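Local coordinates for TRAP solute Binding Protein (Uncultured marine bacterium, PDB 5I7I), which binds aromatic acids such as 3-hydroxybenzoate, probably for delivery to a TRAP-type membrane transporter, at residues V88-V91 with A92-P96; R168-T171 with R172-K176. All blocks are in the same frame, centred on the assembly; numbering follows the deposited sequence.

Both contacts are local turns, buried in the chain, and both reach the same 3-hydroxybenzoate, but they leave different sheets. Contact 1 (88-91 with 92-96) ends an inner strand of the five-stranded mixed sheet; contact 2 (168-171 with 172-176) ends an inner strand of the six-stranded one, so the ligand is gripped from both. The first turns into a short 3-10 segment and works mainly with aromatic surface and a phenol. The second starts a helix, supplies a guanidinium for the carboxylate, and carries Arg172 and Lys176 out to solvent. The two turns also meet directly, with Gly93 CA 3.5 Å from Thr171 CG2.

Contact 1. Residues V88-V91 with A92-P96; sequences VWTV and AGYTP. With 3HB (3-hydroxybenzoic acid), chain C.
The Tyr94 ring takes Val91 on one face and the carboxylate of 3-hydroxybenzoate at its edge. Val91 CB stands 3.6 Å from the centroid of that ring, only 9° off its normal, a CH-pi contact centred on the face. Its two methyls spread over different parts of the same ring: CG1 comes 3.7 Å from Tyr94 CD1, near the root, while CG2 reaches CZ at 3.7 Å, near the hydroxyl. Trp89 meets the ligand with the far edge of its indole, CH2 lying 3.8 Å from 3HB C5 and ligand C4 close to the indole plane; Phe238 and Phe142 pack against this tryptophan. All this happens where strand 87-91 of the five-stranded mixed sheet runs out into a 3-10 turn, in an extracellular solute-binding protein of family 7. Tyr94 N closes the turn with a hydrogen bond onto Val91 O, 3.1 Å away at 156°. The same Val91 O also accepts from a water at 2.8 Å, and that water donates a second bond, 3.0 Å long, to Thr95 OG1. With CG beside the backbone N (chi1 -77°), the tyrosine ring leans back over Val91 and its hydroxyl faces the ligand. Tyr94 OH donates to 3HB O2' over 2.6 Å and is also hydrogen-bonded to Val190 N. A phenylalanine here would probably keep the face over Val91 yet leave ligand O2' short of one donor and Val190 N without its acceptor.

Contact 2. Residues R168-T171 with R172-K176; sequences RGPT and RVITK. With 3HB (3-hydroxybenzoic acid), chain C.
Thr171 caps the helix that Arg172 begins. Its CB lies 4.1 Å from Val173 N, and chi1 of 75° swings OG1 in between the backbone N and carbonyl carbon, turned to the first helical turn. There OG1 accepts from Ile174 N at 3.2 Å in a nearly straight bond (169°), the classic N-cap, and it is also hydrogen-bonded to Glu106 OE2. The helix opens with the backbone hydrogen bond from Thr175 N to Thr171 O, 2.9 Å long. This capped turn joins strand 166-169 to helix 172-180 in a beta-alpha-beta unit that returns through strand 184-187. Ile174 packs on the proline, its CG2 3.8 Å from Pro170 CD. Across the proline, Arg168 faces the ligand: Arg168 NH1 donates a hydrogen bond to 3HB O1' (2.9 Å) and Arg168 NH2 another to 3HB O2' (2.7 Å), a two-pronged grip on the carboxylate at the guanidinium edge. Pro170 CA lies over one face of that guanidinium, while Met188 O and Val206 O take further hydrogen bonds from NH2 and NH1, helping to fix its rotation.

Contact 1. Residues V88-V91 with A92-P96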
loop_
_atom_site.group_PDB
_atom_site.type_symbol
_atom_site.label_atom_id
_atom_site.label_comp_id
_atom_site.label_asym_id
_atom_site.label_seq_id
_atom_site.Cartn_x
_atom_site.Cartn_y
_atom_site.Cartn_z
ATOM N N VAL A 88 8.444 11.713 -1.703
ATOM C CA VAL A 88 8.509 10.417 -1.040
ATOM C C VAL A 88 7.499 9.465 -1.647
ATOM O O VAL A 88 6.483 9.864 -2.215
ATOM C CB VAL A 88 8.320 10.474 0.485
ATOM C CG1 VAL A 88 9.369 11.388 1.097
ATOM C CG2 VAL A 88 6.921 10.911 0.832
ATOM N N TRP A 89 7.806 8.171 -1.499
ATOM C CA TRP A 89 6.848 7.088 -1.676
ATOM C C TRP A 89 6.778 6.353 -0.352
ATOM O O TRP A 89 7.810 5.977 0.209
ATOM C CB TRP A 89 7.278 6.149 -2.800
ATOM C CG TRP A 89 6.295 5.027 -3.075
ATOM C CD1 TRP A 89 5.298 5.036 -3.990
ATOM C CD2 TRP A 89 6.258 3.740 -2.454
ATOM N NE1 TRP A 89 4.620 3.846 -3.968
ATOM C CE2 TRP A 89 5.192 3.032 -3.036
ATOM C CE3 TRP A 89 7.014 3.118 -1.464
ATOM C CZ2 TRP A 89 4.873 1.728 -2.670
ATOM C CZ3 TRP A 89 6.682 1.837 -1.084
ATOM C CH2 TRP A 89 5.625 1.156 -1.684
ATOM N N THR A 90 5.568 6.171 0.171
ATOM C CA THR A 90 5.460 5.510 1.458
ATOM C C THR A 90 4.098 4.839 1.596
ATOM O O THR A 90 3.266 4.885 0.694
ATOM C CB THR A 90 5.732 6.520 2.573
ATOM O OG1 THR A 90 5.849 5.796 3.799
ATOM C CG2 THR A 90 4.623 7.557 2.672
ATOM N N VAL A 91 3.895 4.194 2.746
ATOM C CA VAL A 91 2.623 3.573 3.115
ATOM C C VAL A 91 1.911 4.517 4.073
ATOM O O VAL A 91 2.465 4.865 5.118
ATOM C CB VAL A 91 2.841 2.192 3.764
ATOM C CG1 VAL A 91 1.538 1.595 4.264
ATOM C CG2 VAL A 91 3.482 1.190 2.775
ATOM N N ALA A 92 0.688 4.934 3.727
ATOM C CA ALA A 92 -0.020 5.935 4.526
ATOM C C ALA A 92 -0.149 5.493 5.974
ATOM O O ALA A 92 0.107 6.267 6.905
ATOM C CB ALA A 92 -1.415 6.169 3.950
ATOM N N GLY A 93 -0.554 4.248 6.186
ATOM C CA GLY A 93 -0.801 3.726 7.505
ATOM C C GLY A 93 0.420 3.432 8.345
ATOM O O GLY A 93 0.274 3.014 9.499
ATOM N N TYR A 94 1.636 3.632 7.820
ATOM C CA TYR A 94 2.800 3.563 8.697
ATOM C C TYR A 94 2.772 4.658 9.752
ATOM O O TYR A 94 3.488 4.551 10.747
ATOM C CB TYR A 94 4.106 3.654 7.907
ATOM C CG TYR A 94 4.543 2.399 7.158
ATOM C CD1 TYR A 94 3.775 1.236 7.153
ATOM C CD2 TYR A 94 5.738 2.392 6.470
ATOM C CE1 TYR A 94 4.200 0.123 6.474
ATOM C CE2 TYR A 94 6.171 1.289 5.806
ATOM C CZ TYR A 94 5.421 0.162 5.796
ATOM O OH TYR A 94 5.899 -0.938 5.104
ATOM N N THR A 95 1.946 5.687 9.568
ATOM C CA THR A 95 1.695 6.724 10.564
ATOM C C THR A 95 0.226 6.638 10.956
ATOM O O THR A 95 -0.634 7.183 10.250
ATOM C CB THR A 95 1.997 8.107 9.997
ATOM O OG1 THR A 95 1.431 8.265 8.696
ATOM C CG2 THR A 95 3.492 8.318 9.927
ATOM N N PRO A 96 -0.113 5.918 12.026
ATOM C CA PRO A 96 -1.530 5.736 12.375
ATOM C C PRO A 96 -2.240 7.054 12.629
ATOM O O PRO A 96 -1.669 7.983 13.201
ATOM C CB PRO A 96 -1.481 4.895 13.652
ATOM C CG PRO A 96 -0.117 5.035 14.168
ATOM C CD PRO A 96 0.763 5.204 12.968
HETATM C "C1'" 3HB C . 3.735 -3.419 3.398
HETATM O "O1'" 3HB C . 2.963 -4.393 3.592
HETATM O "O2'" 3HB C . 4.152 -2.740 4.372
HETATM C C1 3HB C . 4.226 -3.089 1.995
HETATM C C2 3HB C . 3.648 -3.732 0.903
HETATM C C3 3HB C . 4.083 -3.455 -0.370
HETATM C C4 3HB C . 5.105 -2.567 -0.572
HETATM C C5 3HB C . 5.684 -1.919 0.516
HETATM C C6 3HB C . 5.252 -2.179 1.801
HETATM O O3 3HB C . 3.495 -4.100 -1.434
HETATM O O HOH W 1 3.223 7.122 6.639
#

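Contact 2. Residues R168-T171 with R172-K176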
loop_
_atom_site.group_PDB
_atom_site.type_symbol
_atom_site.label_atom_id
_atom_site.label_comp_id
_atom_site.label_asym_id
_atom_site.label_seq_id
_atom_site.Cartn_x
_atom_site.Cartn_y
_atom_site.Cartn_z
ATOM N N ARG A 168 2.163 -10.533 11.218
ATOM C CA ARG A 168 2.466 -9.134 10.935
ATOM C C ARG A 168 1.455 -8.526 9.964
ATOM O O ARG A 168 1.072 -9.146 8.964
ATOM C CB ARG A 168 3.865 -8.999 10.337
ATOM C CG ARG A 168 4.229 -7.605 9.854
ATOM C CD ARG A 168 3.874 -7.330 8.399
ATOM N NE ARG A 168 4.285 -5.979 8.041
ATOM C CZ ARG A 168 4.037 -5.383 6.876
ATOM N NH1 ARG A 168 3.372 -6.002 5.920
ATOM N NH2 ARG A 168 4.481 -4.151 6.667
ATOM N N GLY A 169 1.058 -7.289 10.238
ATOM C CA GLY A 169 0.386 -6.455 9.279
ATOM C C GLY A 169 1.061 -5.101 9.168
ATOM O O GLY A 169 1.838 -4.711 10.042
ATOM N N PRO A 170 0.741 -4.347 8.105
ATOM C CA PRO A 170 1.454 -3.078 7.840
ATOM C C PRO A 170 0.918 -1.874 8.590
ATOM O O PRO A 170 1.656 -0.885 8.737
ATOM C CB PRO A 170 1.236 -2.865 6.329
ATOM C CG PRO A 170 -0.057 -3.576 6.057
ATOM C CD PRO A 170 0.005 -4.802 6.919
ATOM N N THR A 171 -0.342 -1.898 9.033
ATOM C CA THR A 171 -0.999 -0.736 9.607
ATOM C C THR A 171 -1.982 -1.200 10.668
ATOM O O THR A 171 -2.288 -2.384 10.791
ATOM C CB THR A 171 -1.824 0.030 8.569
ATOM O OG1 THR A 171 -3.014 -0.720 8.306
ATOM C CG2 THR A 171 -1.048 0.244 7.287
ATOM N N ARG A 172 -2.492 -0.228 11.418
ATOM C CA ARG A 172 -3.419 -0.525 12.491
ATOM C C ARG A 172 -4.700 -1.153 11.970
ATOM O O ARG A 172 -5.247 -2.059 12.604
ATOM C CB ARG A 172 -3.719 0.765 13.245
ATOM C CG ARG A 172 -4.546 0.559 14.488
ATOM C CD ARG A 172 -4.552 1.836 15.320
ATOM N NE ARG A 172 -3.238 2.152 15.886
ATOM C CZ ARG A 172 -2.970 3.258 16.578
ATOM N NH1 ARG A 172 -3.917 4.163 16.780
ATOM N NH2 ARG A 172 -1.755 3.460 17.072
ATOM N N VAL A 173 -5.219 -0.666 10.849
ATOM C CA VAL A 173 -6.426 -1.266 10.294
ATOM C C VAL A 173 -6.187 -2.726 9.933
ATOM O O VAL A 173 -7.012 -3.600 10.239
ATOM C CB VAL A 173 -6.962 -0.445 9.103
ATOM C CG1 VAL A 173 -8.251 -1.035 8.583
ATOM C CG2 VAL A 173 -7.179 1.004 9.511
ATOM N N ILE A 174 -5.054 -3.024 9.288
ATOM C CA ILE A 174 -4.826 -4.395 8.856
ATOM C C ILE A 174 -4.514 -5.301 10.031
ATOM O O ILE A 174 -4.904 -6.471 10.032
ATOM C CB ILE A 174 -3.747 -4.466 7.765
ATOM C CG1 ILE A 174 -4.099 -3.552 6.584
ATOM C CG2 ILE A 174 -3.606 -5.892 7.280
ATOM C CD1 ILE A 174 -5.504 -3.736 6.045
ATOM N N THR A 175 -3.837 -4.809 11.060
ATOM C CA THR A 175 -3.640 -5.663 12.226
ATOM C C THR A 175 -4.961 -5.943 12.926
ATOM O O THR A 175 -5.179 -7.052 13.423
ATOM C CB THR A 175 -2.609 -5.065 13.194
ATOM O OG1 THR A 175 -2.932 -3.715 13.534
ATOM C CG2 THR A 175 -1.218 -5.107 12.569
ATOM N N LYS A 176 -5.853 -4.955 12.993
ATOM C CA LYS A 176 -7.174 -5.228 13.548
ATOM C C LYS A 176 -7.910 -6.290 12.742
ATOM O O LYS A 176 -8.620 -7.130 13.311
ATOM C CB LYS A 176 -7.980 -3.939 13.656
ATOM C CG LYS A 176 -7.493 -3.054 14.763
ATOM C CD LYS A 176 -8.324 -1.797 14.863
ATOM C CE LYS A 176 -7.904 -0.978 16.051
ATOM N NZ LYS A 176 -8.578 0.341 16.042
HETATM C "C1'" 3HB C . 3.735 -3.419 3.398
HETATM O "O1'" 3HB C . 2.963 -4.393 3.592
HETATM O "O2'" 3HB C . 4.152 -2.740 4.372
HETATM C C1 3HB C . 4.226 -3.089 1.995
HETATM C C2 3HB C . 3.648 -3.732 0.903
HETATM C C3 3HB C . 4.083 -3.455 -0.370
HETATM C C4 3HB C . 5.105 -2.567 -0.572
HETATM C C5 3HB C . 5.684 -1.919 0.516
HETATM C C6 3HB C . 5.252 -2.179 1.801
HETATM O O3 3HB C . 3.495 -4.100 -1.434
#